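Local coordinates for uncharacterized protein (Bacteroides eggerthii, PDB 4FTD), which is of unknown function but combines a six-bladed beta-propeller with an immunoglobulin-like region and may take part in carbohydrate metabolism, at residues E349-L354 and E379-A384; T308-W313 and G328-S333; Y303-T308 and P342-F347; A114-P119 and A427-F432; I368-Y373 and G439-E444. One frame throughout, in Å; residues are numbered along the deposited sequence.

Interaction 1. Residues E349-L354 and E379-A384; sequences EERYLL and ETIEDA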
# COMPACT_ATOMS: atom_id res chain seq x y z
N GLU A 349 8.64 -7.20 5.54
CA GLU A 349 9.48 -6.47 6.50
C GLU A 349 9.62 -4.97 6.28
O GLU A 349 10.43 -4.32 6.92
CB GLU A 349 10.82 -7.15 6.66
CG GLU A 349 10.66 -8.63 7.03
CD GLU A 349 11.97 -9.35 7.14
OE1 GLU A 349 12.85 -8.85 7.87
OE2 GLU A 349 12.12 -10.41 6.49
N GLU A 350 8.78 -4.40 5.43
CA GLU A 350 8.68 -2.94 5.30
C GLU A 350 7.29 -2.48 5.69
O GLU A 350 6.40 -3.30 5.80
CB GLU A 350 9.07 -2.49 3.90
CG GLU A 350 10.58 -2.59 3.68
CD GLU A 350 11.08 -1.74 2.53
OE1 GLU A 350 10.33 -1.38 1.59
OE2 GLU A 350 12.27 -1.43 2.57
N ARG A 351 7.13 -1.18 5.91
CA ARG A 351 5.87 -0.58 6.36
C ARG A 351 5.61 0.64 5.48
O ARG A 351 6.45 1.51 5.37
CB ARG A 351 5.93 -0.22 7.85
CG ARG A 351 4.67 0.49 8.39
CD ARG A 351 4.71 0.69 9.91
NE ARG A 351 5.95 1.31 10.22
CZ ARG A 351 6.70 1.10 11.30
NH1 ARG A 351 6.28 0.34 12.29
NH2 ARG A 351 7.89 1.71 11.38
N TYR A 352 4.43 0.66 4.86
CA TYR A 352 4.01 1.71 3.96
C TYR A 352 2.72 2.39 4.43
O TYR A 352 1.93 1.80 5.17
CB TYR A 352 3.75 1.13 2.56
CG TYR A 352 4.88 0.30 2.04
CD1 TYR A 352 6.15 0.83 1.89
CD2 TYR A 352 4.70 -1.05 1.69
CE1 TYR A 352 7.22 0.07 1.44
CE2 TYR A 352 5.77 -1.82 1.23
CZ TYR A 352 7.03 -1.26 1.10
OH TYR A 352 8.11 -2.00 0.65
N LEU A 353 2.54 3.65 4.00
CA LEU A 353 1.28 4.37 4.14
C LEU A 353 0.69 4.47 2.74
O LEU A 353 1.33 4.97 1.82
CB LEU A 353 1.48 5.78 4.71
CG LEU A 353 0.19 6.59 4.94
CD1 LEU A 353 -0.68 5.89 5.97
CD2 LEU A 353 0.48 8.03 5.34
N LEU A 354 -0.52 3.92 2.60
CA LEU A 354 -1.33 3.95 1.37
C LEU A 354 -2.36 5.06 1.59
O LEU A 354 -3.06 5.08 2.63
CB LEU A 354 -2.01 2.61 1.14
CG LEU A 354 -3.04 2.51 0.01
CD1 LEU A 354 -2.45 2.85 -1.35
CD2 LEU A 354 -3.68 1.11 0.04
N GLU A 379 10.43 2.24 15.25
CA GLU A 379 9.87 1.12 16.01
C GLU A 379 8.35 1.10 15.94
O GLU A 379 7.76 0.13 15.51
CB GLU A 379 10.31 1.19 17.48
CG GLU A 379 10.02 -0.07 18.29
CD GLU A 379 11.08 -1.14 18.07
OE1 GLU A 379 12.17 -1.02 18.67
OE2 GLU A 379 10.81 -2.10 17.33
N THR A 380 7.74 2.21 16.35
CA THR A 380 6.30 2.34 16.39
C THR A 380 5.84 3.22 15.22
O THR A 380 6.65 3.86 14.53
CB THR A 380 5.89 2.99 17.70
OG1 THR A 380 6.40 4.33 17.73
CG2 THR A 380 6.48 2.20 18.90
N ILE A 381 4.53 3.29 15.01
CA ILE A 381 4.02 4.12 13.93
C ILE A 381 4.37 5.61 14.22
O ILE A 381 4.70 6.35 13.28
CB ILE A 381 2.50 3.88 13.66
CG1 ILE A 381 2.05 4.66 12.42
CG2 ILE A 381 1.65 4.19 14.90
CD1 ILE A 381 2.76 4.25 11.14
N GLU A 382 4.32 6.03 15.48
CA GLU A 382 4.70 7.40 15.85
C GLU A 382 6.18 7.68 15.52
O GLU A 382 6.50 8.73 14.99
CB GLU A 382 4.43 7.70 17.33
CG GLU A 382 4.81 9.14 17.70
CD GLU A 382 4.35 9.59 19.07
OE1 GLU A 382 3.35 9.07 19.58
OE2 GLU A 382 4.99 10.52 19.62
N ASP A 383 7.05 6.73 15.84
CA ASP A 383 8.47 6.84 15.47
C ASP A 383 8.62 6.93 13.95
O ASP A 383 9.39 7.74 13.43
CB ASP A 383 9.29 5.63 15.95
CG ASP A 383 9.38 5.52 17.46
OD1 ASP A 383 9.46 6.57 18.15
OD2 ASP A 383 9.39 4.38 17.98
N ALA A 384 7.86 6.11 13.23
CA ALA A 384 7.96 6.08 11.77
C ALA A 384 7.53 7.42 11.16
O ALA A 384 8.22 7.95 10.29
CB ALA A 384 7.18 4.91 11.20
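R351 carries the contact, reaching from strand 350-357 to the first turn of helix 381-390. Its polar approach is loose. NH1 lies 3.6 Å from E379 O, which sits at the guanidinium edge, in its plane. T380 O lies over one face, 4.0 Å from NH2. The true hydrogen bonds of this side chain go to nearby carbonyls: NH2 to G378 O and NE to L375 O. Packing adds to this: R351 NH2 presses to 3.3 Å of A384 CB, and the aliphatic CD meets I381 CD1 at 4.2 Å. A bend at chi3 (51°) turns the guanidinium toward the helix start. There T380 and D383 form a capping box, with D383 N bonded to T380 OG1. With an alanine here, the G378 and L375 carbonyls are likely to lose these donors, and A384 CB its neighbour. I381 also packs on V344 of strand 342-347 and L322 of strand 318-323, so the helix start sits against two neighbouring sheets.

Interaction 2. Residues T308-W313 and G328-S333; sequences TDQYLW and GEKYKS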
# COMPACT_ATOMS: atom_id res chain seq x y z
N THR A 308 -3.36 -2.47 16.64
CA THR A 308 -3.03 -1.62 17.81
C THR A 308 -4.23 -0.77 18.22
O THR A 308 -5.25 -0.71 17.53
CB THR A 308 -1.83 -0.68 17.52
OG1 THR A 308 -2.24 0.38 16.62
CG2 THR A 308 -0.66 -1.48 16.90
N ASP A 309 -4.09 -0.03 19.32
CA ASP A 309 -5.19 0.86 19.80
C ASP A 309 -5.10 2.31 19.23
O ASP A 309 -5.76 3.22 19.73
CB ASP A 309 -5.29 0.82 21.35
CG ASP A 309 -3.94 1.17 22.08
OD1 ASP A 309 -2.91 1.47 21.43
OD2 ASP A 309 -3.91 1.11 23.33
N GLN A 310 -4.27 2.52 18.20
CA GLN A 310 -4.12 3.83 17.54
C GLN A 310 -4.60 3.81 16.10
O GLN A 310 -4.70 2.77 15.47
CB GLN A 310 -2.69 4.26 17.56
CG GLN A 310 -2.11 4.40 18.95
CD GLN A 310 -0.66 4.83 18.90
OE1 GLN A 310 0.12 4.28 18.10
NE2 GLN A 310 -0.29 5.82 19.72
N TYR A 311 -4.93 5.01 15.61
CA TYR A 311 -5.57 5.21 14.30
C TYR A 311 -4.91 6.36 13.58
O TYR A 311 -4.25 7.20 14.23
CB TYR A 311 -7.06 5.55 14.47
CG TYR A 311 -7.87 4.46 15.15
CD1 TYR A 311 -7.71 4.17 16.53
CD2 TYR A 311 -8.77 3.68 14.42
CE1 TYR A 311 -8.42 3.14 17.12
CE2 TYR A 311 -9.49 2.67 15.03
CZ TYR A 311 -9.31 2.40 16.37
OH TYR A 311 -10.01 1.36 16.94
N LEU A 312 -5.10 6.42 12.26
CA LEU A 312 -4.62 7.54 11.48
C LEU A 312 -5.87 8.28 11.01
O LEU A 312 -6.78 7.69 10.48
CB LEU A 312 -3.74 7.11 10.33
CG LEU A 312 -2.39 6.48 10.60
CD1 LEU A 312 -1.73 6.25 9.25
CD2 LEU A 312 -1.54 7.38 11.50
N TRP A 313 -5.90 9.58 11.25
CA TRP A 313 -6.97 10.44 10.81
C TRP A 313 -6.40 11.43 9.80
O TRP A 313 -5.34 11.99 10.02
CB TRP A 313 -7.51 11.21 12.00
CG TRP A 313 -8.52 12.29 11.72
CD1 TRP A 313 -9.48 12.30 10.74
CD2 TRP A 313 -8.73 13.48 12.48
NE1 TRP A 313 -10.24 13.43 10.82
CE2 TRP A 313 -9.82 14.16 11.90
CE3 TRP A 313 -8.09 14.04 13.59
CZ2 TRP A 313 -10.29 15.38 12.37
CZ3 TRP A 313 -8.56 15.27 14.09
CH2 TRP A 313 -9.65 15.92 13.48
N GLY A 328 -8.14 11.72 20.06
CA GLY A 328 -7.18 12.60 20.72
C GLY A 328 -5.88 12.57 19.92
O GLY A 328 -5.37 11.49 19.62
N GLU A 329 -5.35 13.76 19.57
CA GLU A 329 -4.21 13.89 18.67
C GLU A 329 -2.90 13.52 19.35
O GLU A 329 -2.56 14.09 20.34
CB GLU A 329 -4.17 15.30 18.02
CG GLU A 329 -5.39 15.56 17.11
CD GLU A 329 -5.33 16.83 16.26
OE1 GLU A 329 -4.26 17.13 15.67
OE2 GLU A 329 -6.36 17.54 16.16
N LYS A 330 -2.20 12.53 18.81
CA LYS A 330 -0.90 12.06 19.34
C LYS A 330 0.23 12.65 18.52
O LYS A 330 1.22 13.05 19.08
CB LYS A 330 -0.80 10.51 19.35
CG LYS A 330 -1.04 9.83 20.70
CD LYS A 330 -2.37 10.19 21.36
CE LYS A 330 -2.46 9.65 22.79
NZ LYS A 330 -3.37 10.45 23.65
N TYR A 331 0.11 12.68 17.19
CA TYR A 331 1.18 13.24 16.35
C TYR A 331 0.69 13.65 14.96
O TYR A 331 0.21 12.82 14.24
CB TYR A 331 2.37 12.25 16.23
CG TYR A 331 3.53 12.83 15.47
CD1 TYR A 331 4.45 13.67 16.10
CD2 TYR A 331 3.70 12.58 14.12
CE1 TYR A 331 5.51 14.24 15.40
CE2 TYR A 331 4.75 13.15 13.40
CZ TYR A 331 5.64 13.98 14.05
OH TYR A 331 6.66 14.53 13.35
N LYS A 332 0.89 14.92 14.60
CA LYS A 332 0.52 15.44 13.30
C LYS A 332 1.72 15.32 12.38
O LYS A 332 2.74 15.89 12.66
CB LYS A 332 0.08 16.91 13.40
CG LYS A 332 -0.52 17.44 12.12
CD LYS A 332 -1.15 18.81 12.25
CE LYS A 332 -0.12 19.91 12.19
NZ LYS A 332 -0.79 21.16 11.75
N SER A 333 1.62 14.57 11.29
CA SER A 333 2.74 14.42 10.33
C SER A 333 2.68 15.49 9.25
O SER A 333 1.77 16.33 9.22
CB SER A 333 2.73 13.03 9.69
OG SER A 333 1.81 12.95 8.61
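W313 and E329 meet ring to carboxylate. E329 OE2 stands at the indole edge, near the ring plane, 3.8 Å from W313 CZ3. The two flat groups are almost perpendicular, with planes 88° apart. W313 has CG anti to its own N (chi1 173°), and this swings the six-membered ring toward the 328-333 segment. E329 has CG anti to its carbonyl carbon and is extended beyond CG, which brings OE2 out to the ring rim. The second pair is Q310 with K330. Q310 is also extended beyond CG, and its amide NE2 lies 4.2 Å from K330 CG. These two side chains cross at about a right angle. K330 has an unusual first torsion, -101°, well off a staggered value. The chain then bends at chi2, and its amine leads away from Q310 to a salt bridge with D324. The corner of the chain here is a classic beta bulge: K330 and Y331 both face L322 of strand 318-323, which runs between the two segments. The polar ends find their main partners elsewhere. E329 OE2 pairs with K293, and W313 NE1 bonds T300 OG1. The contact is therefore mostly van der Waals in nature. A carboxylate at the hydrogen-bearing rim of the indole is likely to be mildly favourable electrostatically.

Interaction 3. Residues Y303-T308 and P342-F347; sequences YRVGDT and PKVVTF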
# COMPACT_ATOMS: atom_id res chain seq x y z
N TYR A 303 -8.61 5.37 10.23
CA TYR A 303 -8.29 3.96 10.05
C TYR A 303 -7.25 3.45 11.04
O TYR A 303 -6.18 4.07 11.27
CB TYR A 303 -7.83 3.63 8.60
CG TYR A 303 -8.95 3.63 7.59
CD1 TYR A 303 -9.95 2.68 7.63
CD2 TYR A 303 -8.98 4.52 6.56
CE1 TYR A 303 -11.01 2.67 6.74
CE2 TYR A 303 -10.02 4.54 5.66
CZ TYR A 303 -11.02 3.60 5.73
OH TYR A 303 -12.03 3.64 4.81
N ARG A 304 -7.59 2.33 11.66
CA ARG A 304 -6.78 1.65 12.66
C ARG A 304 -5.41 1.24 12.12
O ARG A 304 -5.31 0.77 11.03
CB ARG A 304 -7.51 0.41 13.17
CG ARG A 304 -6.93 -0.21 14.42
CD ARG A 304 -7.87 -1.25 14.98
NE ARG A 304 -7.26 -1.93 16.11
CZ ARG A 304 -7.72 -3.05 16.69
NH1 ARG A 304 -8.81 -3.66 16.25
NH2 ARG A 304 -7.05 -3.56 17.72
N VAL A 305 -4.38 1.48 12.90
CA VAL A 305 -3.02 1.05 12.58
C VAL A 305 -2.86 -0.38 13.05
O VAL A 305 -2.83 -0.63 14.24
CB VAL A 305 -2.00 1.95 13.29
CG1 VAL A 305 -0.57 1.44 13.09
CG2 VAL A 305 -2.17 3.35 12.74
N GLY A 306 -2.79 -1.33 12.12
CA GLY A 306 -2.59 -2.73 12.46
C GLY A 306 -3.63 -3.27 13.42
O GLY A 306 -4.82 -2.97 13.27
N ASP A 307 -3.19 -4.02 14.44
CA ASP A 307 -4.10 -4.50 15.46
C ASP A 307 -3.80 -3.73 16.76
O ASP A 307 -3.97 -4.26 17.83
CB ASP A 307 -3.97 -6.03 15.64
N THR A 308 -3.36 -2.47 16.64
CA THR A 308 -3.03 -1.62 17.81
C THR A 308 -4.23 -0.77 18.22
O THR A 308 -5.25 -0.71 17.53
CB THR A 308 -1.83 -0.68 17.52
OG1 THR A 308 -2.24 0.38 16.62
CG2 THR A 308 -0.66 -1.48 16.90
N PRO A 342 -6.13 6.95 4.91
CA PRO A 342 -4.76 6.52 5.28
C PRO A 342 -4.70 5.12 5.90
O PRO A 342 -5.23 4.92 7.01
CB PRO A 342 -4.32 7.59 6.31
CG PRO A 342 -5.60 8.05 6.91
CD PRO A 342 -6.64 7.95 5.84
N LYS A 343 -4.09 4.17 5.18
CA LYS A 343 -3.96 2.80 5.68
C LYS A 343 -2.50 2.38 5.76
O LYS A 343 -1.73 2.55 4.82
CB LYS A 343 -4.74 1.82 4.78
CG LYS A 343 -6.23 2.10 4.72
CD LYS A 343 -7.09 0.99 4.12
CE LYS A 343 -8.57 1.37 4.16
NZ LYS A 343 -9.48 0.34 3.54
N VAL A 344 -2.13 1.83 6.90
CA VAL A 344 -0.76 1.32 7.12
C VAL A 344 -0.69 -0.13 6.67
O VAL A 344 -1.46 -0.94 7.14
CB VAL A 344 -0.33 1.46 8.58
CG1 VAL A 344 1.06 0.82 8.79
CG2 VAL A 344 -0.36 2.92 9.00
N VAL A 345 0.24 -0.44 5.76
CA VAL A 345 0.45 -1.76 5.18
C VAL A 345 1.83 -2.28 5.57
O VAL A 345 2.81 -1.58 5.32
CB VAL A 345 0.45 -1.65 3.63
CG1 VAL A 345 0.64 -3.01 2.97
CG2 VAL A 345 -0.83 -1.02 3.15
N THR A 346 1.90 -3.46 6.20
CA THR A 346 3.17 -4.12 6.48
C THR A 346 3.36 -5.23 5.46
O THR A 346 2.49 -6.08 5.30
CB THR A 346 3.23 -4.71 7.90
OG1 THR A 346 3.06 -3.65 8.83
CG2 THR A 346 4.61 -5.41 8.14
N PHE A 347 4.51 -5.23 4.78
CA PHE A 347 4.77 -6.15 3.69
C PHE A 347 6.25 -6.46 3.55
O PHE A 347 7.06 -5.54 3.35
CB PHE A 347 4.25 -5.56 2.38
CG PHE A 347 4.47 -6.44 1.18
CD1 PHE A 347 3.63 -7.52 0.95
CD2 PHE A 347 5.51 -6.19 0.28
CE1 PHE A 347 3.83 -8.35 -0.16
CE2 PHE A 347 5.72 -7.02 -0.82
CZ PHE A 347 4.87 -8.10 -1.04
O HOH W 1 -4.26 3.60 9.17
O HOH W 2 -3.10 -1.21 9.43
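Y303 lays one ring face over the end of K343. The lysine CE sits above the ring centre, 3.6 Å from the centroid and 9° off the normal, a CH-pi contact. K343 NZ lies further out over the same face, 4.5 Å from the centroid, in a cation-pi contact. K343 reaches this place because it is extended beyond CG, with chi2 to chi4 all near 180°. Its amine continues to a salt bridge with D415 and a hydrogen bond to T414 O. At its base Y303 is close to the other backbone, with CB 3.3 Å from P342 O. Y303 ring atom CD2 is 4.2 Å from P342 CD. V305 and V344 meet by their CG2 methyls at 4.2 Å. Two waters fill in between the backbones: one donates to Y303 O and P342 O, the other links G306 N with V344 O. With an alanine in place of Y303, K343 CE and NZ are likely to lose the aromatic face they lie over, though D415 and T414 O would still hold the amine. Next to the contact, a type II' turn runs from V305 to T308. Strands 300-304 and 342-347 are edge strands of consecutive sheets. Innermost strands of neighbouring sheets side by side fit adjoining blades of the six-bladed propeller; here the two waters link their backbones.

Interaction 4. Residues A114-P119 and A427-F432; sequences ADFEKP and AKLCLF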
# COMPACT_ATOMS: atom_id res chain seq x y z
N ALA A 114 8.34 -4.30 -1.15
CA ALA A 114 7.83 -4.39 -2.51
C ALA A 114 8.79 -3.73 -3.47
O ALA A 114 9.52 -2.80 -3.12
CB ALA A 114 6.49 -3.69 -2.59
N ASP A 115 8.80 -4.20 -4.71
CA ASP A 115 9.56 -3.55 -5.75
C ASP A 115 8.60 -2.66 -6.53
O ASP A 115 7.89 -3.10 -7.44
CB ASP A 115 10.20 -4.57 -6.65
CG ASP A 115 11.19 -3.96 -7.60
OD1 ASP A 115 11.18 -2.73 -7.82
OD2 ASP A 115 11.96 -4.75 -8.14
N PHE A 116 8.60 -1.39 -6.15
CA PHE A 116 7.72 -0.40 -6.77
C PHE A 116 8.11 -0.02 -8.20
O PHE A 116 7.34 0.65 -8.87
CB PHE A 116 7.61 0.83 -5.89
CG PHE A 116 6.94 0.55 -4.59
CD1 PHE A 116 5.56 0.39 -4.54
CD2 PHE A 116 7.67 0.41 -3.41
CE1 PHE A 116 4.91 0.13 -3.34
CE2 PHE A 116 7.03 0.16 -2.21
CZ PHE A 116 5.65 0.02 -2.17
N GLU A 117 9.26 -0.51 -8.66
CA GLU A 117 9.71 -0.32 -10.05
C GLU A 117 9.08 -1.35 -11.01
O GLU A 117 9.31 -1.26 -12.22
CB GLU A 117 11.23 -0.50 -10.16
CG GLU A 117 12.08 0.31 -9.21
CD GLU A 117 12.41 1.67 -9.77
OE1 GLU A 117 11.47 2.44 -10.06
OE2 GLU A 117 13.63 1.95 -9.90
N LYS A 118 8.32 -2.32 -10.48
CA LYS A 118 7.70 -3.39 -11.26
C LYS A 118 6.17 -3.50 -11.03
O LYS A 118 5.67 -4.57 -10.71
CB LYS A 118 8.40 -4.71 -10.94
CG LYS A 118 9.89 -4.72 -11.27
CD LYS A 118 10.58 -5.94 -10.66
CE LYS A 118 10.54 -7.15 -11.57
NZ LYS A 118 11.73 -7.15 -12.48
N PRO A 119 5.44 -2.38 -11.20
CA PRO A 119 4.00 -2.43 -11.07
C PRO A 119 3.32 -3.23 -12.17
O PRO A 119 3.79 -3.22 -13.29
CB PRO A 119 3.58 -0.96 -11.20
CG PRO A 119 4.63 -0.36 -12.05
CD PRO A 119 5.90 -1.06 -11.72
N ALA A 427 4.42 -12.50 -0.90
CA ALA A 427 4.87 -12.64 -2.29
C ALA A 427 4.44 -11.47 -3.19
O ALA A 427 5.24 -11.00 -3.99
CB ALA A 427 4.36 -13.94 -2.88
N LYS A 428 3.20 -11.00 -3.04
CA LYS A 428 2.67 -9.95 -3.91
C LYS A 428 1.86 -8.94 -3.08
O LYS A 428 1.02 -9.34 -2.29
CB LYS A 428 1.79 -10.61 -4.99
CG LYS A 428 1.61 -9.81 -6.27
CD LYS A 428 0.98 -10.66 -7.38
CE LYS A 428 -0.52 -10.83 -7.24
NZ LYS A 428 -1.11 -11.55 -8.40
N LEU A 429 2.13 -7.65 -3.27
CA LEU A 429 1.42 -6.56 -2.62
C LEU A 429 0.50 -5.92 -3.66
O LEU A 429 0.98 -5.38 -4.67
CB LEU A 429 2.38 -5.48 -2.09
CG LEU A 429 1.77 -4.20 -1.50
CD1 LEU A 429 0.90 -4.57 -0.31
CD2 LEU A 429 2.85 -3.19 -1.12
N CYS A 430 -0.80 -5.93 -3.38
CA CYS A 430 -1.83 -5.43 -4.29
C CYS A 430 -2.51 -4.24 -3.64
O CYS A 430 -3.02 -4.36 -2.54
CB CYS A 430 -2.81 -6.52 -4.61
SG CYS A 430 -2.07 -8.10 -5.08
N LEU A 431 -2.44 -3.07 -4.29
CA LEU A 431 -2.94 -1.81 -3.77
C LEU A 431 -4.09 -1.35 -4.66
O LEU A 431 -4.06 -1.53 -5.87
CB LEU A 431 -1.83 -0.75 -3.73
CG LEU A 431 -0.55 -1.16 -2.98
CD1 LEU A 431 0.42 0.01 -3.04
CD2 LEU A 431 -0.80 -1.57 -1.52
N PHE A 432 -5.09 -0.76 -4.03
CA PHE A 432 -6.29 -0.24 -4.69
C PHE A 432 -6.57 1.14 -4.18
O PHE A 432 -6.44 1.41 -2.98
CB PHE A 432 -7.45 -1.14 -4.35
CG PHE A 432 -8.83 -0.62 -4.73
CD1 PHE A 432 -9.59 0.12 -3.83
CD2 PHE A 432 -9.43 -1.03 -5.96
CE1 PHE A 432 -10.88 0.54 -4.15
CE2 PHE A 432 -10.72 -0.65 -6.27
CZ PHE A 432 -11.44 0.15 -5.36
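A114 and L429 bring the backbones closest, with CA atoms 6.8 Å apart, where a turn-rich loop passes beside strand 426-435 without pairing with it. The loop makes a type I turn from D115 to K118, closed by K118 N to D115 O. D115 OD1 also accepts from E117 N at 3.1 Å, an Asx turn that fixes the acid against the loop. The side-chain contact is apolar and centres on one methyl. L429 CD2 touches A114 CB at 4.0 Å and F116 CZ at 4.4 Å. L429 has CG anti to the backbone N (chi1 174°), which sends the isobutyl group toward the loop. The methyl meets the phenyl ring obliquely. A114 CB itself lies 3.8 Å above one face of the F116 ring, toward its rim, so alanine, ring and leucine form one small cluster. This cluster is mostly buried. The F116 ring is further held by edge-to-face contacts with Y352 and F445. A114 N is hydrogen-bonded to Y352 OH, while A114 O accepts a hydrogen bond from K448 NZ. L429 pairs by backbone with F445 of strand 439-446 and packs on V345 and F347 of strand 342-347. The loop leading into strand 120-125 thus packs where strand 426-435 meets strands 342-347, 350-357 and 369-374 of the neighbouring sheet.

Interaction 5. Residues I368-Y373 and G439-E444; sequences IALEVY and GFVICE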
# COMPACT_ATOMS: atom_id res chain seq x y z
N ILE A 368 -4.72 13.88 -7.13
CA ILE A 368 -5.80 12.92 -7.44
C ILE A 368 -5.18 11.56 -7.81
O ILE A 368 -5.28 11.08 -8.96
CB ILE A 368 -6.83 13.43 -8.48
CG1 ILE A 368 -7.36 14.81 -8.09
CG2 ILE A 368 -8.04 12.45 -8.58
CD1 ILE A 368 -8.29 15.43 -9.13
N ALA A 369 -4.57 10.94 -6.80
CA ALA A 369 -3.73 9.79 -7.03
C ALA A 369 -3.65 8.81 -5.87
O ALA A 369 -3.76 9.19 -4.73
CB ALA A 369 -2.31 10.28 -7.36
N LEU A 370 -3.41 7.55 -6.20
CA LEU A 370 -3.00 6.56 -5.21
C LEU A 370 -1.56 6.98 -4.90
O LEU A 370 -0.78 7.16 -5.83
CB LEU A 370 -3.05 5.15 -5.79
CG LEU A 370 -2.65 3.92 -4.98
CD1 LEU A 370 -3.20 2.64 -5.65
CD2 LEU A 370 -1.16 3.84 -4.83
N GLU A 371 -1.21 7.12 -3.62
CA GLU A 371 0.17 7.40 -3.22
C GLU A 371 0.60 6.47 -2.11
O GLU A 371 -0.20 6.13 -1.25
CB GLU A 371 0.30 8.88 -2.81
CG GLU A 371 0.23 9.79 -4.02
CD GLU A 371 0.28 11.26 -3.72
OE1 GLU A 371 0.32 11.66 -2.54
OE2 GLU A 371 0.27 12.04 -4.69
N VAL A 372 1.85 6.03 -2.17
CA VAL A 372 2.45 5.18 -1.17
C VAL A 372 3.67 5.91 -0.61
O VAL A 372 4.52 6.40 -1.37
CB VAL A 372 2.88 3.83 -1.77
CG1 VAL A 372 3.43 2.93 -0.68
CG2 VAL A 372 1.70 3.18 -2.47
N TYR A 373 3.74 5.97 0.72
CA TYR A 373 4.85 6.59 1.42
C TYR A 373 5.58 5.52 2.19
O TYR A 373 4.97 4.58 2.71
CB TYR A 373 4.36 7.66 2.37
CG TYR A 373 3.84 8.85 1.65
CD1 TYR A 373 4.69 9.90 1.30
CD2 TYR A 373 2.50 8.92 1.28
CE1 TYR A 373 4.23 11.00 0.63
CE2 TYR A 373 2.02 10.02 0.61
CZ TYR A 373 2.87 11.05 0.29
OH TYR A 373 2.37 12.12 -0.37
N GLY A 439 -12.47 7.23 -11.12
CA GLY A 439 -12.43 5.79 -11.33
C GLY A 439 -11.55 5.08 -10.29
O GLY A 439 -11.31 5.62 -9.23
N PHE A 440 -11.07 3.89 -10.62
CA PHE A 440 -10.28 3.09 -9.69
C PHE A 440 -9.14 2.37 -10.37
O PHE A 440 -9.15 2.22 -11.57
CB PHE A 440 -11.17 2.13 -8.90
CG PHE A 440 -11.76 0.96 -9.68
CD1 PHE A 440 -11.03 -0.20 -9.87
CD2 PHE A 440 -13.09 1.00 -10.15
CE1 PHE A 440 -11.58 -1.29 -10.57
CE2 PHE A 440 -13.64 -0.07 -10.82
CZ PHE A 440 -12.89 -1.22 -11.02
N VAL A 441 -8.17 1.92 -9.58
CA VAL A 441 -6.97 1.21 -10.08
C VAL A 441 -6.59 0.11 -9.07
O VAL A 441 -6.83 0.23 -7.84
CB VAL A 441 -5.80 2.20 -10.33
CG1 VAL A 441 -5.26 2.79 -9.04
CG2 VAL A 441 -4.65 1.57 -11.09
N ILE A 442 -6.07 -1.01 -9.60
CA ILE A 442 -5.41 -2.01 -8.82
C ILE A 442 -3.95 -2.06 -9.31
O ILE A 442 -3.71 -2.25 -10.50
CB ILE A 442 -6.04 -3.39 -9.02
CG1 ILE A 442 -7.51 -3.37 -8.57
CG2 ILE A 442 -5.20 -4.44 -8.25
CD1 ILE A 442 -8.32 -4.54 -9.11
N CYS A 443 -2.99 -1.87 -8.40
CA CYS A 443 -1.56 -1.90 -8.71
C CYS A 443 -0.91 -3.00 -7.90
O CYS A 443 -1.00 -2.98 -6.66
CB CYS A 443 -0.91 -0.59 -8.33
SG CYS A 443 -1.69 0.81 -9.12
N GLU A 444 -0.29 -3.96 -8.57
CA GLU A 444 0.33 -5.13 -7.93
C GLU A 444 1.84 -5.06 -8.09
O GLU A 444 2.36 -4.69 -9.16
CB GLU A 444 -0.19 -6.42 -8.57
CG GLU A 444 -1.71 -6.54 -8.60
CD GLU A 444 -2.21 -7.95 -8.91
OE1 GLU A 444 -1.48 -8.73 -9.55
OE2 GLU A 444 -3.34 -8.29 -8.51
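L370 meets V441 and C443 through a single methyl. Its CD1 lies 4.0 Å from V441 CG1 and 4.2 Å from C443 SG. The leucine and valine side chains cross at about a right angle, and all three residues are buried. V441 puts CG1 in the crowded position between its N and carbonyl carbon (chi1 68°), and this branch is the one that reaches L370. L370 extends toward it with both torsions near 180°. The backbones are well separated, with L370 and V441 CA atoms 8.3 Å apart. Further out, L354, Y398 and A433 pack on L370. F400 lies against V441, and Y398 against C443. Both strands are set by pairing within their own sheets: L370 bonds by backbone with F400, and strand 439-446 lies beside 426-435. Apolar side chains of two sheets packed face to face, with no backbone pairing between them, form the kind of core found between neighbouring blades of a beta-propeller.

All five contacts lie in the propeller part of the chain. Interaction 2 lies within the sheet of strands 300-304, 311-315, 318-323 and 329-332. Interaction 3 joins that sheet to the next, which holds strands 342-347, 350-357 and 369-374. Interaction 1 sets helix 381-390 against this second sheet, its centre about 9 Å from that of interaction 3. Interaction 5 joins the second sheet to the last. Interaction 4, centred about 11 Å from interaction 5, packs the loop entering the propeller on the last sheet. Interactions 2 and 4 are farthest apart, about 26 Å between centres. Interaction 4 encloses 1, 2 and 3 along the chain. In this last sheet the propeller's first strand, 120-125, pairs with its last, 439-446, consistent with beta-propeller ring closure.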